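One contact in two related proteins. Structure 1 is pseudoazurin from Methylobacterium extorquens, which binds one copper ion and probably carries electrons in the periplasm: PDB 1PMY (chain A, 1.50 Å), residues G39-T44 and K77-Y82. Structure 2 is blue copper protein from Hyphomicrobium denitrificans: PDB 3EF4 (chain B, 1.18 Å), residues S40-S45 and K78-Y83. One frame, after least-squares fit of the local backbone (RMSD 0.36 Å); residues are numbered along the deposited sequences.

Structure 1 (1PMY); sequences GHNVET and KCAPHY. With CU (copper (II) ion), chain C.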
loop_
_atom_site.group_PDB
_atom_site.type_symbol
_atom_site.label_atom_id
_atom_site.label_comp_id
_atom_site.label_asym_id
_atom_site.label_seq_id
_atom_site.Cartn_x
_atom_site.Cartn_y
_atom_site.Cartn_z
ATOM N N GLY A 39 0.551 -16.167 -4.199
ATOM C CA GLY A 39 1.888 -15.891 -3.628
ATOM C C GLY A 39 2.094 -14.423 -3.201
ATOM O O GLY A 39 3.268 -14.088 -3.033
ATOM N N HIS A 40 1.070 -13.659 -3.095
ATOM C CA HIS A 40 1.187 -12.247 -2.642
ATOM C C HIS A 40 0.479 -12.041 -1.324
ATOM O O HIS A 40 -0.469 -12.795 -1.030
ATOM C CB HIS A 40 0.761 -11.291 -3.735
ATOM C CG HIS A 40 1.452 -11.424 -5.030
ATOM N ND1 HIS A 40 2.730 -11.109 -5.412
ATOM C CD2 HIS A 40 0.884 -11.961 -6.186
ATOM C CE1 HIS A 40 2.945 -11.385 -6.663
ATOM N NE2 HIS A 40 1.835 -11.874 -7.152
ATOM N N ASN A 41 0.930 -11.029 -0.566
ATOM C CA ASN A 41 0.169 -10.639 0.665
ATOM C C ASN A 41 0.242 -9.091 0.717
ATOM O O ASN A 41 0.869 -8.451 -0.132
ATOM C CB ASN A 41 0.489 -11.310 1.941
ATOM C CG ASN A 41 1.791 -10.823 2.608
ATOM O OD1 ASN A 41 2.561 -10.167 1.855
ATOM N ND2 ASN A 41 1.751 -10.973 3.919
ATOM N N VAL A 42 -0.236 -8.618 1.858
ATOM C CA VAL A 42 -0.208 -7.192 2.191
ATOM C C VAL A 42 0.242 -7.065 3.677
ATOM O O VAL A 42 -0.227 -7.783 4.599
ATOM C CB VAL A 42 -1.669 -6.606 2.046
ATOM C CG1 VAL A 42 -1.524 -5.068 2.224
ATOM C CG2 VAL A 42 -2.139 -6.787 0.571
ATOM N N GLU A 43 1.193 -6.166 3.838
ATOM C CA GLU A 43 1.702 -5.953 5.235
ATOM C C GLU A 43 2.084 -4.510 5.372
ATOM O O GLU A 43 2.661 -3.864 4.434
ATOM C CB GLU A 43 2.878 -6.871 5.587
ATOM C CG GLU A 43 3.476 -6.678 6.979
ATOM C CD GLU A 43 4.511 -7.669 7.428
ATOM O OE1 GLU A 43 4.734 -8.587 6.650
ATOM O OE2 GLU A 43 5.043 -7.585 8.538
ATOM N N THR A 44 1.777 -4.004 6.547
ATOM C CA THR A 44 2.163 -2.577 6.834
ATOM C C THR A 44 3.720 -2.440 6.672
ATOM O O THR A 44 4.450 -3.394 7.060
ATOM C CB THR A 44 1.862 -2.357 8.380
ATOM O OG1 THR A 44 0.422 -2.511 8.532
ATOM C CG2 THR A 44 2.375 -1.023 8.966
ATOM N N LYS A 77 3.467 -3.180 1.823
ATOM C CA LYS A 77 4.350 -4.033 1.008
ATOM C C LYS A 77 3.631 -5.400 0.882
ATOM O O LYS A 77 2.732 -5.799 1.595
ATOM C CB LYS A 77 5.688 -4.254 1.804
ATOM C CG LYS A 77 5.667 -5.028 3.094
ATOM C CD LYS A 77 7.133 -5.217 3.605
ATOM C CE LYS A 77 7.060 -5.850 4.983
ATOM N NZ LYS A 77 8.521 -6.070 5.383
ATOM N N CYS A 78 4.174 -6.116 -0.119
ATOM C CA CYS A 78 3.927 -7.547 -0.284
ATOM C C CYS A 78 5.164 -8.160 0.418
ATOM O O CYS A 78 6.292 -7.840 -0.053
ATOM C CB CYS A 78 3.780 -7.949 -1.752
ATOM S SG CYS A 78 4.000 -9.725 -1.875
ATOM N N ALA A 79 5.007 -8.829 1.552
ATOM C CA ALA A 79 6.199 -9.364 2.243
ATOM C C ALA A 79 7.186 -10.106 1.461
ATOM O O ALA A 79 8.384 -9.653 1.394
ATOM C CB ALA A 79 5.982 -9.758 3.665
ATOM N N PRO A 80 6.828 -11.187 0.758
ATOM C CA PRO A 80 7.774 -11.973 -0.029
ATOM C C PRO A 80 8.351 -11.150 -1.207
ATOM O O PRO A 80 9.527 -11.490 -1.532
ATOM C CB PRO A 80 6.928 -13.093 -0.629
ATOM C CG PRO A 80 5.518 -12.766 -0.355
ATOM C CD PRO A 80 5.432 -11.779 0.842
ATOM N N HIS A 81 7.652 -10.108 -1.721
ATOM C CA HIS A 81 8.236 -9.357 -2.845
ATOM C C HIS A 81 8.620 -7.927 -2.550
ATOM O O HIS A 81 8.607 -7.061 -3.458
ATOM C CB HIS A 81 7.284 -9.368 -4.131
ATOM C CG HIS A 81 6.870 -10.758 -4.431
ATOM N ND1 HIS A 81 5.536 -11.159 -4.513
ATOM C CD2 HIS A 81 7.649 -11.844 -4.698
ATOM C CE1 HIS A 81 5.552 -12.484 -4.827
ATOM N NE2 HIS A 81 6.762 -12.892 -4.973
ATOM N N TYR A 82 8.897 -7.577 -1.294
ATOM C CA TYR A 82 9.295 -6.168 -0.968
ATOM C C TYR A 82 10.590 -5.742 -1.664
ATOM O O TYR A 82 10.594 -4.665 -2.277
ATOM C CB TYR A 82 9.293 -6.070 0.571
ATOM C CG TYR A 82 9.873 -4.734 1.038
ATOM C CD1 TYR A 82 9.318 -3.498 0.772
ATOM C CD2 TYR A 82 11.155 -4.770 1.620
ATOM C CE1 TYR A 82 9.926 -2.301 1.206
ATOM C CE2 TYR A 82 11.817 -3.581 1.986
ATOM C CZ TYR A 82 11.160 -2.376 1.883
ATOM O OH TYR A 82 11.887 -1.231 2.156
HETATM CU CU CU C . 3.901 -10.213 -3.962
HETATM O O HOH W 1 7.997 -8.173 6.978
#
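His-40 ND1, Cys-78 SG (2.1 Å) and His-81 ND1 bind the copper ion; Met-86 completes this type 1 site of the cupredoxin fold. Segment 39-44 runs into an outermost strand, 43-44; 77-82 ends strand 72-77 and begins the loop to strand 87-92. Cys-78 SG also accepts a nearly straight bond from Asn-41 N (3.6 Å). Asn-41 OD1 takes Ala-79 N in its carbonyl plane at 2.8 Å, tying the two segments; ND2 hydrogen-bonds to Thr-58 O. Val-42 CB points away from segment 77-82; its side chain touches Met-7 and Phe-18. Glu-43 and Lys-77 form an antiparallel hydrogen-bonded pair (Glu-43 N to Lys-77 O 2.7 Å). Glu-43 has CG anti to its N (chi1 178°): CB lies 4.6 Å from Asn-41 ND2, CG and CD run beside Lys-77 CE, OE1 touches Ala-79 CB (3.4 Å), and OE2 is hydrogen-bonded to Tyr-55 OH. A water accepts from Lys-77 NZ and donates weakly to Glu-43 OE1. Thr-44 OG1 accepts from Val-56 N.

Structure 2 (3EF4); sequences SHNAES and KCAPHY. With CU (copper (II) ion), chain D; PO4 (phosphate ion), chain E.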
loop_
_atom_site.group_PDB
_atom_site.type_symbol
_atom_site.label_atom_id
_atom_site.label_comp_id
_atom_site.label_asym_id
_atom_site.label_seq_id
_atom_site.Cartn_x
_atom_site.Cartn_y
_atom_site.Cartn_z
ATOM N N SER B 40 0.142 -15.992 -4.124
ATOM C CA SER B 40 1.499 -15.959 -3.558
ATOM C C SER B 40 1.963 -14.556 -3.239
ATOM O O SER B 40 3.181 -14.322 -3.285
ATOM C CB SER B 40 2.500 -16.690 -4.440
ATOM O OG SER B 40 2.039 -18.033 -4.651
ATOM N N HIS B 41 1.042 -13.679 -2.880
ATOM C CA HIS B 41 1.320 -12.340 -2.405
ATOM C C HIS B 41 0.643 -12.085 -1.085
ATOM O O HIS B 41 -0.239 -12.822 -0.684
ATOM C CB HIS B 41 0.816 -11.316 -3.397
ATOM C CG HIS B 41 1.357 -11.449 -4.782
ATOM N ND1 HIS B 41 2.633 -11.024 -5.109
ATOM C CD2 HIS B 41 0.793 -11.991 -5.896
ATOM C CE1 HIS B 41 2.820 -11.287 -6.378
ATOM N NE2 HIS B 41 1.727 -11.879 -6.905
ATOM N N ASN B 42 1.019 -11.036 -0.393
ATOM C CA ASN B 42 0.235 -10.509 0.693
ATOM C C ASN B 42 0.323 -8.987 0.692
ATOM O O ASN B 42 1.013 -8.371 -0.099
ATOM C CB ASN B 42 0.592 -11.075 2.054
ATOM C CG ASN B 42 1.770 -10.426 2.756
ATOM O OD1 ASN B 42 2.731 -10.020 2.124
ATOM N ND2 ASN B 42 1.637 -10.337 4.070
ATOM N N ALA B 43 -0.378 -8.407 1.663
ATOM C CA ALA B 43 -0.252 -6.964 1.916
ATOM C C ALA B 43 -0.157 -6.779 3.412
ATOM O O ALA B 43 -0.952 -7.306 4.183
ATOM C CB ALA B 43 -1.415 -6.182 1.364
ATOM N N GLU B 44 0.849 -6.045 3.846
ATOM C CA GLU B 44 1.062 -5.749 5.269
ATOM C C GLU B 44 1.729 -4.402 5.422
ATOM O O GLU B 44 2.511 -3.945 4.568
ATOM C CB GLU B 44 1.868 -6.856 5.935
ATOM C CG GLU B 44 3.303 -6.992 5.442
ATOM C CD GLU B 44 3.976 -8.119 6.161
ATOM O OE1 GLU B 44 3.627 -9.274 5.950
ATOM O OE2 GLU B 44 4.841 -7.899 7.018
ATOM N N SER B 45 1.500 -3.758 6.547
ATOM C CA SER B 45 2.136 -2.504 6.849
ATOM C C SER B 45 3.645 -2.571 6.810
ATOM O O SER B 45 4.219 -3.551 7.292
ATOM C CB SER B 45 1.728 -2.074 8.273
ATOM O OG SER B 45 0.341 -1.931 8.405
ATOM N N LYS B 78 3.586 -3.312 2.079
ATOM C CA LYS B 78 4.403 -4.146 1.269
ATOM C C LYS B 78 3.782 -5.529 1.117
ATOM O O LYS B 78 2.952 -5.934 1.892
ATOM C CB LYS B 78 5.823 -4.311 1.889
ATOM C CG LYS B 78 5.798 -4.970 3.261
ATOM C CD LYS B 78 7.213 -5.159 3.816
ATOM C CE LYS B 78 7.135 -5.662 5.259
ATOM N NZ LYS B 78 8.472 -5.851 5.854
ATOM N N CYS B 79 4.299 -6.237 0.116
ATOM C CA CYS B 79 4.146 -7.678 -0.007
ATOM C C CYS B 79 5.417 -8.294 0.559
ATOM O O CYS B 79 6.513 -7.957 0.103
ATOM C CB CYS B 79 3.935 -8.086 -1.442
ATOM S SG CYS B 79 4.086 -9.856 -1.701
ATOM N N ALA B 80 5.278 -9.136 1.592
ATOM C CA ALA B 80 6.461 -9.615 2.284
ATOM C C ALA B 80 7.453 -10.322 1.359
ATOM O O ALA B 80 8.634 -9.943 1.374
ATOM C CB ALA B 80 6.080 -10.549 3.422
ATOM N N PRO B 81 7.108 -11.310 0.577
ATOM C CA PRO B 81 8.123 -11.929 -0.253
ATOM C C PRO B 81 8.632 -11.079 -1.396
ATOM O O PRO B 81 9.704 -11.387 -1.923
ATOM C CB PRO B 81 7.379 -13.164 -0.797
ATOM C CG PRO B 81 5.961 -12.780 -0.799
ATOM C CD PRO B 81 5.767 -11.968 0.475
ATOM N N HIS B 82 7.865 -10.063 -1.797
ATOM C CA HIS B 82 8.269 -9.297 -2.965
ATOM C C HIS B 82 8.658 -7.855 -2.722
ATOM O O HIS B 82 8.880 -7.115 -3.665
ATOM C CB HIS B 82 7.208 -9.359 -4.065
ATOM C CG HIS B 82 6.915 -10.762 -4.497
ATOM N ND1 HIS B 82 5.600 -11.171 -4.526
ATOM C CD2 HIS B 82 7.679 -11.765 -4.932
ATOM C CE1 HIS B 82 5.608 -12.438 -4.951
ATOM N NE2 HIS B 82 6.867 -12.813 -5.171
ATOM N N TYR B 83 8.794 -7.455 -1.464
ATOM C CA TYR B 83 9.146 -6.054 -1.198
ATOM C C TYR B 83 10.420 -5.647 -1.866
ATOM O O TYR B 83 10.505 -4.588 -2.498
ATOM C CB TYR B 83 9.267 -5.842 0.292
ATOM C CG TYR B 83 9.348 -4.419 0.771
ATOM C CD1 TYR B 83 8.689 -3.374 0.161
ATOM C CD2 TYR B 83 10.101 -4.122 1.894
ATOM C CE1 TYR B 83 8.777 -2.103 0.635
ATOM C CE2 TYR B 83 10.187 -2.835 2.389
ATOM C CZ TYR B 83 9.525 -1.806 1.752
ATOM O OH TYR B 83 9.574 -0.520 2.194
HETATM CU CU CU D . 3.964 -10.149 -3.885
HETATM P P PO4 E . 7.704 -9.280 7.945
HETATM O O1 PO4 E . 8.162 -10.048 6.655
HETATM O O2 PO4 E . 7.973 -7.723 7.764
HETATM O O3 PO4 E . 6.148 -9.496 8.174
HETATM O O4 PO4 E . 8.506 -9.784 9.197
#
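His-41 ND1, Cys-79 SG (2.2 Å) and His-82 ND1 bind the copper ion; Met-87 completes this type 1 site. Cys-79 SG also accepts a nearly straight bond from Asn-42 N (3.5 Å). Asn-42 OD1 takes Ala-80 N in its carbonyl plane at 2.7 Å, tying the two segments; ND2 hydrogen-bonds to Gly-59 O. Ala-43 CB points away from segment 78-83; its side chain touches Met-7 and Phe-19. Glu-44 and Lys-78 form an antiparallel hydrogen-bonded pair (Glu-44 N to Lys-78 O 2.9 Å). Glu-44 has CG between its backbone N and carbonyl carbon (chi1 66°): CB lies 4.0 Å from Asn-42 ND2, CG 3.7 Å from Lys-78 O, and CD runs beside Lys-78 CE. OE1 touches Ala-80 CB (3.7 Å) and, with its anti lone pair, also accepts from Asn-42 ND2 (2.9 Å); the position of OE2 is less sure. Phosphate O2 accepts from Lys-78 NZ. Ser-45 OG accepts from Val-57 N.

Structure 1 against structure 2
The largest rearrangement among the touching side chains is the turn of Glu-43(A) to Glu-44(B), chi1 going from 178° to 66°. The places of CG, CD and OE2 of Glu-43(A) are left, and the two CD atoms stand 1.4 Å apart after superposition. With the turn, a hydrogen bond is present in structure 2 alone, Asn-42(B) ND2 to Glu-44(B) OE1 at 2.9 Å; in structure 1 Asn-41(A) ND2 and Glu-43(A) OE1 are 4.7 Å apart, too far. This bond links the carboxylate to the asparagine that also holds Ala-80(B) N, and may steady both. The touches with CE of Lys-77(A)/Lys-78(B) and CB of Ala-79(A)/Ala-80(B) are kept. CB of Val-42(A) and CB of Ala-43(B) stand 0.8 Å apart after superposition, and both methyls, CG1 and CG2 of Val-42(A), go; this buried side chain thus presents less hydrocarbon in structure 2. Cys-78(A), His-40(A), His-81(A), Asn-41(A), Lys-77(A) and their counterparts keep their places, and copper is bound in both. Water 1 of structure 1 stands where phosphate O2 lies in structure 2. Methyl CG2 of Thr-44(A) is gone in Ser-45(B), whose OG falls 0.6 Å apart from OG1 of Thr-44(A) after superposition. At Gly-39(A) against Ser-40(B), CB and OG come in while phi is positive in both.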